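Local coordinates for peptidase M16 domain protein (Alicyclobacillus acidocaldarius subsp. acidocaldarius DSM 446, PDB 4XEA) that probably hydrolyses peptide bonds as a metal-dependent peptidase of the M16 (insulinase) family, and binds a nickel ion in this crystal, at residues 31-36 and 196-201; 97-102 and 110-115; 287-292 and 330-335; 296-301 and 322-327. All blocks are in the same frame, centred on the assembly; numbering follows the deposited sequence.

Contact 1: 31-36 and 196-201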
# COMPACT_ATOMS: atom_id res chain seq x y z
N THR A 31 0.64 2.23 -18.31
CA THR A 31 0.28 0.90 -18.83
C THR A 31 0.87 -0.11 -17.84
O THR A 31 1.99 0.07 -17.36
CB THR A 31 0.82 0.68 -20.26
OG1 THR A 31 0.19 1.60 -21.13
CG2 THR A 31 0.54 -0.79 -20.80
N TYR A 32 0.08 -1.14 -17.49
CA TYR A 32 0.50 -2.17 -16.56
C TYR A 32 0.28 -3.49 -17.31
O TYR A 32 -0.78 -3.73 -17.90
CB TYR A 32 -0.33 -2.07 -15.27
CG TYR A 32 0.06 -3.01 -14.11
CD1 TYR A 32 -0.23 -4.39 -14.15
CD2 TYR A 32 0.67 -2.53 -12.96
CE1 TYR A 32 0.11 -5.24 -13.09
CE2 TYR A 32 1.01 -3.39 -11.87
CZ TYR A 32 0.72 -4.74 -11.96
OH TYR A 32 1.05 -5.60 -10.93
N ALA A 33 1.33 -4.30 -17.34
CA ALA A 33 1.33 -5.52 -18.16
C ALA A 33 1.80 -6.70 -17.31
O ALA A 33 2.78 -6.56 -16.56
CB ALA A 33 2.27 -5.30 -19.34
N MSE A 34 1.17 -7.87 -17.45
CA MSE A 34 1.59 -9.04 -16.70
C MSE A 34 1.56 -10.28 -17.60
O MSE A 34 0.57 -10.50 -18.32
CB MSE A 34 0.68 -9.24 -15.48
CG MSE A 34 0.94 -10.55 -14.65
SE MSE A 34 -0.07 -10.70 -12.98
CE MSE A 34 0.84 -9.37 -11.86
N PHE A 35 2.67 -11.03 -17.59
CA PHE A 35 2.84 -12.29 -18.30
C PHE A 35 3.01 -13.38 -17.22
O PHE A 35 3.98 -13.33 -16.46
CB PHE A 35 4.10 -12.17 -19.19
CG PHE A 35 4.29 -13.27 -20.21
CD1 PHE A 35 3.25 -14.04 -20.69
CD2 PHE A 35 5.55 -13.44 -20.78
CE1 PHE A 35 3.47 -15.04 -21.66
CE2 PHE A 35 5.78 -14.42 -21.76
CZ PHE A 35 4.73 -15.22 -22.18
N ALA A 36 2.06 -14.31 -17.10
CA ALA A 36 2.06 -15.29 -16.01
C ALA A 36 1.91 -16.69 -16.49
O ALA A 36 1.30 -16.92 -17.55
CB ALA A 36 0.98 -14.98 -15.00
N LEU A 196 -1.13 -13.37 -21.04
CA LEU A 196 -0.60 -12.00 -21.12
C LEU A 196 -1.77 -11.03 -21.04
O LEU A 196 -2.70 -11.10 -21.87
CB LEU A 196 0.15 -11.79 -22.44
CG LEU A 196 0.78 -10.41 -22.69
CD1 LEU A 196 1.84 -10.08 -21.59
CD2 LEU A 196 1.39 -10.36 -24.09
N VAL A 197 -1.73 -10.13 -20.06
CA VAL A 197 -2.84 -9.20 -19.79
C VAL A 197 -2.24 -7.80 -19.60
O VAL A 197 -1.25 -7.64 -18.90
CB VAL A 197 -3.68 -9.63 -18.58
CG1 VAL A 197 -4.86 -8.72 -18.37
CG2 VAL A 197 -4.20 -11.11 -18.78
N ILE A 198 -2.83 -6.82 -20.28
CA ILE A 198 -2.30 -5.45 -20.30
C ILE A 198 -3.45 -4.48 -20.17
O ILE A 198 -4.45 -4.60 -20.88
CB ILE A 198 -1.57 -5.15 -21.61
CG1 ILE A 198 -0.60 -6.28 -21.95
CG2 ILE A 198 -0.78 -3.79 -21.54
CD1 ILE A 198 0.15 -6.05 -23.26
N ALA A 199 -3.32 -3.52 -19.26
CA ALA A 199 -4.31 -2.45 -19.09
C ALA A 199 -3.63 -1.09 -18.97
O ALA A 199 -2.55 -0.95 -18.38
CB ALA A 199 -5.22 -2.70 -17.91
N GLY A 200 -4.27 -0.10 -19.58
CA GLY A 200 -3.84 1.29 -19.42
C GLY A 200 -3.73 2.07 -20.71
O GLY A 200 -4.42 1.76 -21.71
N GLY A 201 -2.87 3.09 -20.69
CA GLY A 201 -2.76 4.07 -21.79
C GLY A 201 -1.90 3.63 -22.97
O GLY A 201 -0.84 4.18 -23.19

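Contact 2: 97-102 and 110-115. With NA (sodium ion), chain B.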
# COMPACT_ATOMS: atom_id res chain seq x y z
N TYR A 97 5.27 -12.18 -14.02
CA TYR A 97 6.23 -11.17 -14.46
C TYR A 97 5.47 -9.94 -14.97
O TYR A 97 4.53 -10.06 -15.78
CB TYR A 97 7.15 -11.75 -15.55
CG TYR A 97 7.82 -13.04 -15.10
CD1 TYR A 97 9.05 -13.01 -14.46
CD2 TYR A 97 7.18 -14.28 -15.22
CE1 TYR A 97 9.66 -14.14 -13.98
CE2 TYR A 97 7.80 -15.46 -14.75
CZ TYR A 97 9.03 -15.37 -14.13
OH TYR A 97 9.66 -16.50 -13.66
N TYR A 98 5.82 -8.74 -14.48
CA TYR A 98 4.99 -7.58 -14.80
C TYR A 98 5.79 -6.30 -14.83
O TYR A 98 6.82 -6.20 -14.16
CB TYR A 98 3.85 -7.49 -13.81
CG TYR A 98 4.26 -7.33 -12.35
CD1 TYR A 98 4.30 -6.08 -11.76
CD2 TYR A 98 4.58 -8.44 -11.55
CE1 TYR A 98 4.67 -5.91 -10.42
CE2 TYR A 98 4.93 -8.29 -10.20
CZ TYR A 98 4.96 -7.03 -9.65
OH TYR A 98 5.35 -6.85 -8.35
N PHE A 99 5.34 -5.34 -15.65
CA PHE A 99 5.91 -4.02 -15.66
C PHE A 99 4.81 -2.99 -15.57
O PHE A 99 3.64 -3.26 -15.85
CB PHE A 99 6.81 -3.78 -16.91
CG PHE A 99 6.06 -3.61 -18.22
CD1 PHE A 99 5.46 -2.40 -18.54
CD2 PHE A 99 6.02 -4.65 -19.15
CE1 PHE A 99 4.79 -2.24 -19.75
CE2 PHE A 99 5.36 -4.49 -20.37
CZ PHE A 99 4.74 -3.29 -20.67
N SER A 100 5.20 -1.80 -15.18
CA SER A 100 4.38 -0.64 -15.41
C SER A 100 5.24 0.50 -15.97
O SER A 100 6.42 0.62 -15.64
CB SER A 100 3.68 -0.24 -14.13
OG SER A 100 4.62 0.29 -13.25
N GLY A 101 4.66 1.30 -16.84
CA GLY A 101 5.38 2.40 -17.49
C GLY A 101 4.47 3.39 -18.19
O GLY A 101 3.25 3.27 -18.15
N THR A 102 5.09 4.37 -18.86
CA THR A 102 4.37 5.52 -19.38
C THR A 102 4.58 5.82 -20.89
O THR A 102 4.06 6.81 -21.41
CB THR A 102 4.77 6.77 -18.59
OG1 THR A 102 6.19 6.94 -18.66
CG2 THR A 102 4.38 6.60 -17.14
N GLY A 110 7.67 -6.25 -25.82
CA GLY A 110 8.71 -7.05 -26.48
C GLY A 110 9.76 -7.57 -25.50
O GLY A 110 10.11 -8.75 -25.52
N THR A 111 10.23 -6.72 -24.60
CA THR A 111 11.21 -7.12 -23.60
C THR A 111 10.59 -8.14 -22.62
O THR A 111 11.25 -9.11 -22.21
CB THR A 111 11.70 -5.89 -22.83
OG1 THR A 111 12.16 -4.87 -23.75
CG2 THR A 111 12.81 -6.28 -21.84
N LEU A 112 9.33 -7.92 -22.27
CA LEU A 112 8.62 -8.82 -21.33
C LEU A 112 8.50 -10.22 -21.95
O LEU A 112 8.84 -11.22 -21.33
CB LEU A 112 7.24 -8.24 -20.98
CG LEU A 112 6.39 -9.09 -20.01
CD1 LEU A 112 7.10 -9.30 -18.69
CD2 LEU A 112 5.04 -8.46 -19.84
N LEU A 113 8.03 -10.28 -23.19
CA LEU A 113 7.91 -11.58 -23.86
C LEU A 113 9.29 -12.22 -23.96
O LEU A 113 9.46 -13.38 -23.59
CB LEU A 113 7.28 -11.46 -25.24
CG LEU A 113 5.80 -11.07 -25.27
CD1 LEU A 113 5.38 -10.62 -26.68
CD2 LEU A 113 4.92 -12.22 -24.75
N ASP A 114 10.26 -11.47 -24.46
CA ASP A 114 11.62 -11.99 -24.70
C ASP A 114 12.30 -12.57 -23.45
O ASP A 114 12.83 -13.68 -23.50
CB ASP A 114 12.50 -10.89 -25.31
CG ASP A 114 12.10 -10.54 -26.74
OD1 ASP A 114 11.27 -11.27 -27.36
OD2 ASP A 114 12.63 -9.55 -27.23
N PHE A 115 12.26 -11.86 -22.32
CA PHE A 115 13.02 -12.35 -21.16
C PHE A 115 12.34 -13.53 -20.42
O PHE A 115 12.99 -14.30 -19.72
CB PHE A 115 13.45 -11.19 -20.22
CG PHE A 115 12.58 -10.99 -18.98
CD1 PHE A 115 12.80 -11.72 -17.83
CD2 PHE A 115 11.59 -10.00 -18.96
CE1 PHE A 115 12.02 -11.50 -16.66
CE2 PHE A 115 10.82 -9.78 -17.83
CZ PHE A 115 11.03 -10.53 -16.67
NA NA B . 14.89 -15.06 -19.20
O HOH W 1 16.42 -13.77 -20.35
O HOH W 2 16.85 -16.10 -17.97

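Contact 3: 287-292 and 330-335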
# COMPACT_ATOMS: atom_id res chain seq x y z
N SER A 287 -18.09 -4.36 11.48
CA SER A 287 -18.96 -5.31 12.19
C SER A 287 -18.98 -4.95 13.66
O SER A 287 -17.96 -4.52 14.22
CB SER A 287 -18.45 -6.75 12.01
OG SER A 287 -17.23 -6.95 12.70
N ALA A 288 -20.15 -5.13 14.30
CA ALA A 288 -20.26 -4.94 15.74
C ALA A 288 -19.32 -5.88 16.51
O ALA A 288 -18.78 -5.50 17.55
CB ALA A 288 -21.73 -5.10 16.22
N PHE A 289 -19.10 -7.08 15.99
CA PHE A 289 -18.16 -8.02 16.63
C PHE A 289 -16.77 -7.39 16.68
O PHE A 289 -16.18 -7.28 17.75
CB PHE A 289 -18.11 -9.36 15.90
CG PHE A 289 -17.13 -10.37 16.50
CD1 PHE A 289 -17.32 -10.87 17.79
CD2 PHE A 289 -16.04 -10.81 15.78
CE1 PHE A 289 -16.43 -11.79 18.34
CE2 PHE A 289 -15.16 -11.76 16.31
CZ PHE A 289 -15.36 -12.24 17.62
N TYR A 290 -16.25 -6.97 15.52
CA TYR A 290 -14.93 -6.31 15.49
C TYR A 290 -14.87 -5.05 16.40
O TYR A 290 -13.89 -4.83 17.11
CB TYR A 290 -14.56 -5.93 14.07
CG TYR A 290 -13.36 -5.02 14.00
CD1 TYR A 290 -12.06 -5.54 13.98
CD2 TYR A 290 -13.52 -3.65 13.96
CE1 TYR A 290 -10.96 -4.69 13.93
CE2 TYR A 290 -12.43 -2.80 13.89
CZ TYR A 290 -11.15 -3.32 13.88
OH TYR A 290 -10.09 -2.45 13.83
N GLN A 291 -15.92 -4.23 16.38
CA GLN A 291 -15.94 -3.00 17.18
C GLN A 291 -15.93 -3.34 18.68
O GLN A 291 -15.29 -2.64 19.48
CB GLN A 291 -17.14 -2.12 16.81
CG GLN A 291 -17.11 -1.59 15.36
CD GLN A 291 -16.35 -0.26 15.18
OE1 GLN A 291 -16.13 0.50 16.13
NE2 GLN A 291 -15.97 0.03 13.93
N SER A 292 -16.62 -4.42 19.04
CA SER A 292 -16.64 -4.87 20.43
C SER A 292 -15.25 -5.39 20.85
O SER A 292 -14.79 -5.11 21.97
CB SER A 292 -17.71 -5.95 20.62
OG SER A 292 -17.53 -6.66 21.84
N GLU A 330 -11.49 -17.52 22.27
CA GLU A 330 -12.80 -17.91 22.81
C GLU A 330 -13.92 -17.08 22.20
O GLU A 330 -14.99 -17.61 21.89
CB GLU A 330 -12.84 -17.80 24.34
CG GLU A 330 -14.26 -18.02 24.92
CD GLU A 330 -15.10 -16.71 25.10
OE1 GLU A 330 -14.56 -15.72 25.66
OE2 GLU A 330 -16.30 -16.67 24.71
N ARG A 331 -13.69 -15.77 22.06
CA ARG A 331 -14.72 -14.85 21.55
C ARG A 331 -15.06 -15.17 20.10
O ARG A 331 -16.23 -15.11 19.70
CB ARG A 331 -14.26 -13.39 21.67
CG ARG A 331 -14.28 -12.84 23.10
CD ARG A 331 -15.71 -12.49 23.56
NE ARG A 331 -16.33 -11.46 22.72
CZ ARG A 331 -16.15 -10.14 22.87
NH1 ARG A 331 -15.35 -9.65 23.83
NH2 ARG A 331 -16.78 -9.31 22.05
N ILE A 332 -14.03 -15.50 19.32
CA ILE A 332 -14.23 -15.92 17.93
C ILE A 332 -15.07 -17.20 17.85
O ILE A 332 -16.02 -17.27 17.09
CB ILE A 332 -12.89 -16.14 17.22
CG1 ILE A 332 -12.20 -14.79 16.97
CG2 ILE A 332 -13.10 -16.93 15.93
CD1 ILE A 332 -10.68 -14.89 16.66
N GLN A 333 -14.72 -18.21 18.63
CA GLN A 333 -15.48 -19.45 18.65
C GLN A 333 -16.93 -19.26 19.14
O GLN A 333 -17.83 -19.89 18.62
CB GLN A 333 -14.77 -20.50 19.51
CG GLN A 333 -13.41 -20.92 18.93
CD GLN A 333 -12.63 -21.87 19.84
OE1 GLN A 333 -13.10 -22.96 20.15
NE2 GLN A 333 -11.42 -21.46 20.24
N SER A 334 -17.14 -18.38 20.13
CA SER A 334 -18.50 -18.08 20.61
C SER A 334 -19.34 -17.39 19.57
O SER A 334 -20.49 -17.77 19.36
CB SER A 334 -18.44 -17.16 21.81
OG SER A 334 -18.10 -17.89 22.95
N HIS A 335 -18.77 -16.33 18.98
CA HIS A 335 -19.38 -15.61 17.87
C HIS A 335 -19.85 -16.61 16.81
O HIS A 335 -21.03 -16.64 16.49
CB HIS A 335 -18.36 -14.60 17.32
CG HIS A 335 -18.88 -13.73 16.21
ND1 HIS A 335 -20.09 -13.08 16.26
CD2 HIS A 335 -18.31 -13.36 15.03
CE1 HIS A 335 -20.26 -12.37 15.16
NE2 HIS A 335 -19.18 -12.52 14.40

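Contact 4: 296-301 and 322-327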
# COMPACT_ATOMS: atom_id res chain seq x y z
N GLU A 296 -12.74 -3.45 23.58
CA GLU A 296 -12.24 -4.25 24.70
C GLU A 296 -10.72 -4.45 24.65
O GLU A 296 -10.16 -5.14 25.50
CB GLU A 296 -12.97 -5.59 24.66
CG GLU A 296 -12.89 -6.42 25.91
CD GLU A 296 -13.99 -7.47 25.92
OE1 GLU A 296 -15.16 -7.05 25.97
OE2 GLU A 296 -13.69 -8.69 25.87
N GLY A 297 -10.04 -3.87 23.66
CA GLY A 297 -8.59 -4.00 23.52
C GLY A 297 -8.08 -5.41 23.22
O GLY A 297 -6.91 -5.70 23.44
N LEU A 298 -8.95 -6.27 22.69
CA LEU A 298 -8.58 -7.65 22.34
C LEU A 298 -7.90 -7.77 20.96
O LEU A 298 -7.22 -8.76 20.70
CB LEU A 298 -9.81 -8.58 22.41
CG LEU A 298 -10.42 -8.89 23.78
CD1 LEU A 298 -11.70 -9.73 23.66
CD2 LEU A 298 -9.41 -9.59 24.67
N VAL A 299 -8.10 -6.76 20.09
CA VAL A 299 -7.44 -6.64 18.79
C VAL A 299 -6.97 -5.20 18.53
O VAL A 299 -7.30 -4.29 19.29
CB VAL A 299 -8.41 -7.02 17.63
CG1 VAL A 299 -8.85 -8.49 17.75
CG2 VAL A 299 -9.61 -6.09 17.62
N ASP A 300 -6.22 -5.00 17.45
CA ASP A 300 -5.94 -3.65 16.93
C ASP A 300 -6.44 -3.56 15.48
O ASP A 300 -7.06 -4.51 14.99
CB ASP A 300 -4.46 -3.24 17.08
CG ASP A 300 -3.49 -4.17 16.35
OD1 ASP A 300 -3.80 -4.68 15.27
OD2 ASP A 300 -2.37 -4.39 16.88
N LYS A 301 -6.21 -2.44 14.81
CA LYS A 301 -6.70 -2.24 13.42
C LYS A 301 -6.05 -3.10 12.34
O LYS A 301 -6.51 -3.09 11.19
CB LYS A 301 -6.59 -0.77 13.00
CG LYS A 301 -7.76 0.08 13.45
CD LYS A 301 -7.46 0.89 14.73
CE LYS A 301 -8.54 1.95 14.98
NZ LYS A 301 -8.34 2.71 16.24
N ALA A 322 -2.84 -9.81 19.40
CA ALA A 322 -3.81 -10.25 20.38
C ALA A 322 -3.20 -10.22 21.79
O ALA A 322 -2.54 -11.19 22.20
CB ALA A 322 -4.27 -11.67 20.04
N PRO A 323 -3.43 -9.13 22.56
CA PRO A 323 -2.83 -9.06 23.90
C PRO A 323 -3.30 -10.18 24.83
O PRO A 323 -2.58 -10.54 25.77
CB PRO A 323 -3.30 -7.69 24.44
CG PRO A 323 -3.72 -6.93 23.26
CD PRO A 323 -4.23 -7.93 22.26
N HIS A 324 -4.51 -10.68 24.59
CA HIS A 324 -5.06 -11.81 25.33
C HIS A 324 -5.53 -12.86 24.32
O HIS A 324 -6.71 -12.92 23.96
CB HIS A 324 -6.18 -11.34 26.26
CG HIS A 324 -5.74 -10.27 27.22
ND1 HIS A 324 -5.05 -10.55 28.39
CD2 HIS A 324 -5.85 -8.92 27.17
CE1 HIS A 324 -4.79 -9.42 29.02
NE2 HIS A 324 -5.26 -8.41 28.30
N PRO A 325 -4.58 -13.68 23.84
CA PRO A 325 -4.89 -14.55 22.71
C PRO A 325 -5.93 -15.61 23.03
O PRO A 325 -6.73 -15.96 22.17
CB PRO A 325 -3.54 -15.18 22.35
CG PRO A 325 -2.62 -14.87 23.44
CD PRO A 325 -3.18 -13.77 24.27
N ASP A 326 -5.92 -16.11 24.27
CA ASP A 326 -6.90 -17.10 24.72
C ASP A 326 -8.31 -16.53 24.69
O ASP A 326 -9.23 -17.17 24.19
CB ASP A 326 -6.56 -17.65 26.13
CG ASP A 326 -6.10 -16.56 27.13
OD1 ASP A 326 -5.97 -15.36 26.78
OD2 ASP A 326 -5.85 -16.94 28.29
N VAL A 327 -8.45 -15.31 25.21
CA VAL A 327 -9.73 -14.64 25.30
C VAL A 327 -10.27 -14.41 23.88
O VAL A 327 -11.45 -14.65 23.62
CB VAL A 327 -9.65 -13.30 26.06
CG1 VAL A 327 -11.03 -12.67 26.16
CG2 VAL A 327 -9.06 -13.50 27.49
O HOH W 3 -6.49 -10.44 22.65

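Contact 1: 31-36 and 196-201
Strands 31-36 and 196-200 run antiparallel at 171°, with their axes 4.7 Å apart, as neighbours in the six-stranded mixed sheet of the N-terminal half of this M16-family protein. Two hydrogen-bonded pairs, Tyr32 with Ala199 and Met34 with Val197, alternate with non-hydrogen-bonded pairs at Thr31-Gly200, Ala33-Ile198 and Phe35-Leu196. All four amide bonds are short and nearly straight: Tyr32 N reaches Ala199 O at 2.8 Å with 167° at the hydrogen, and the return bond from Ala199 N to Tyr32 O is 2.9 Å. Each donor lies nearly along the axis of the carbonyl it meets, evidence of an undistorted register.

The tight part lies on the face of Ala33, Ile198, Phe35 and Leu196. Both Thr31 CG2 and Ile198 CG2 stand anti to their backbone N, and the two side chains cross obliquely and bring these methyls to 3.4 Å, closer than ordinary van der Waals contact. Leu196, with CG also anti to N, sends CD1 against Phe35 CB at 3.9 Å. Gly200 is crowded too: a CB there would come within about 2.8 Å of Thr31 CA, and its phi of 133° would press it against the preceding carbonyl.

The other face is looser. Tyr32 and Met34, a selenomethionine, start out beside Ala199 and Val197 but turn off from strand 196-200 further out; Tyr32 stays partly exposed, as does Gly201 beyond the strand end. Met34 continues to Val371 and Arg372 of helix 367-379, while Phe35 meets Leu112 and Leu113 of helix 105-116, strand 95-101 flanks 31-37, and strand 19-24 flanks 194-200.

Contact 2: 97-102 and 110-115
A strand-turn-helix unit of the M16 peptidase domain makes this contact: strand 95-101 leads through a short turn into helix 105-116, which folds back over the sheet. The direction of 110-115 is antiparallel to that of 97-101, at 164°, and the axes pass 9.5 Å apart, a spacing that side chains fill.

Leu112 is the wedge. Its CG is anti to the backbone N, so the two methyls spread along the strand: CD1 lies 4.0 Å from Tyr97 CB, and CD2 is 4.0 Å from Phe99 CD2, the Leu112 and Phe99 side chains crossing obliquely. Phe99 CG stands between its backbone N and carbonyl carbon, the crowded position. An alanine in place of Leu112 would remove both methyls and would probably loosen the helix from Tyr97 and Phe99.

One turn on, Phe115 extends the seam. Its tip atom CZ approaches Tyr97 CD1 at 3.9 Å, the ring planes nearly perpendicular at 86°, while its chi1 of 100° departs from a staggered position. Thr111 O lies at the edge of the Phe115 ring, in its plane. The phenol end of Tyr97 is hydrogen-bonded elsewhere, to Tyr189 OH.

The backbone of Phe115 has a separate task: its carbonyl O binds the sodium ion at 2.1 Å, alongside two waters, the nearer at 2.3 Å. Met67 O and Ser118 O complete this site of main-chain carbonyls and water near the helix C-terminus. The contact itself is a helix packed on a sheet through apolar side chains, typical of alpha/beta layers.

Contact 3: 287-292 and 330-335
Phe289 and His335 form an offset stack between helix segments 288-292 and 330-335, which run antiparallel at 159° and belong to helices 288-295 and 325-342 of the M16 inactive domain. The ring planes differ by 9° and the centroids lie 3.9 Å apart. Both CG atoms are anti to their backbone N, so the side chains reach tip to tip before the rings overlap; Phe289 CG sits over the centre of the imidazole, whereas His335 CD2 lies toward the rim of the phenyl, 3.5 Å from Phe289 CD2. Beyond the stack, Phe289 CZ touches Ile332 CG1 at 4.1 Å. A serine at Phe289 would remove the stacked ring and probably leave the helices joined mainly by polar contact.

That polar contact is the bond from Arg331 NH2 to Ser292 OG, 2.8 Å long, near the guanidinium plane but noticeably bent, 142° at the hydrogen. The arginine chain bends at chi2 and chi3 to bring it there, and NH1 forms a salt bridge with Glu296. Next, Leu282 O takes a hydrogen bond from His335 NE2 and helps fix the imidazole's rotation. The first turn carrying Phe289 is closed by an N-cap: Ser287 OG accepts from Tyr290 N at 3.0 Å.

Contact 4: 296-301 and 322-327
Segment 296-301 has no regular secondary structure. Gly297 leaves helix 288-295 with a positive phi of 66°, and two bonds back into the last turn make this a Schellman motif. Segment 322-327 passes from loop into helix: Ala322 and Pro323 lead to His324 at the N-cap position, and helix 325-342 follows. Direct hydrogen bonding between the two backbones is absent. Instead, water 3 connects them, donating to Leu298 O at 2.7 Å and accepting from His324 N at 2.8 Å, with a further weak bond to His324 O. The pyrrolidine ring of Pro323 packs along two carbonyls of the other segment, CG at 3.4 Å from Gly297 O and CD at 3.5 Å from Leu298 O.

In the M16 inactive domain these are two connections: one carries the chain from helix 288-295 to strand 304-309, the other from strand 314-321 into helix 325-342, so the contact ties a helix end to a helix start.

Leu298 supplies most of the apolar touching. Its CG stands anti to the carbonyl carbon (chi1 -69°), and CD2 meets Val327 CG1 at 3.8 Å, the side chains crossing at about a right angle. The same methyl lies 4.0 Å from His324 CB, oblique to the imidazole. Val327 CG1, anti to its backbone N, is 3.9 Å from Leu298 CD1 as well. Leu298 also packs on Leu293 and Arg331.

Overall arrangement
Contacts 1 and 2 are buried and share one sheet: strands 31-37 and 95-101 are neighbours, with Phe35 N 2.8 Å from Tyr97 O, and the contact centres lie 8 Å apart. Contacts 3 and 4, only partly buried and on the opposite side of the chain's centre, have centres about 41 to 45 Å from those of contacts 1 and 2, and both use helix 325-342. A salt bridge joins them, Arg331 NH1 to Glu296 OE2 at 2.8 Å. Chemistry follows place. Contact 1 rests on main-chain hydrogen bonds and contact 2 on apolar packing beside a sodium ion, while nearer the surface contact 3 mixes an aromatic stack with an arginine-serine bond and contact 4 combines a bridging water with leucine-valine packing.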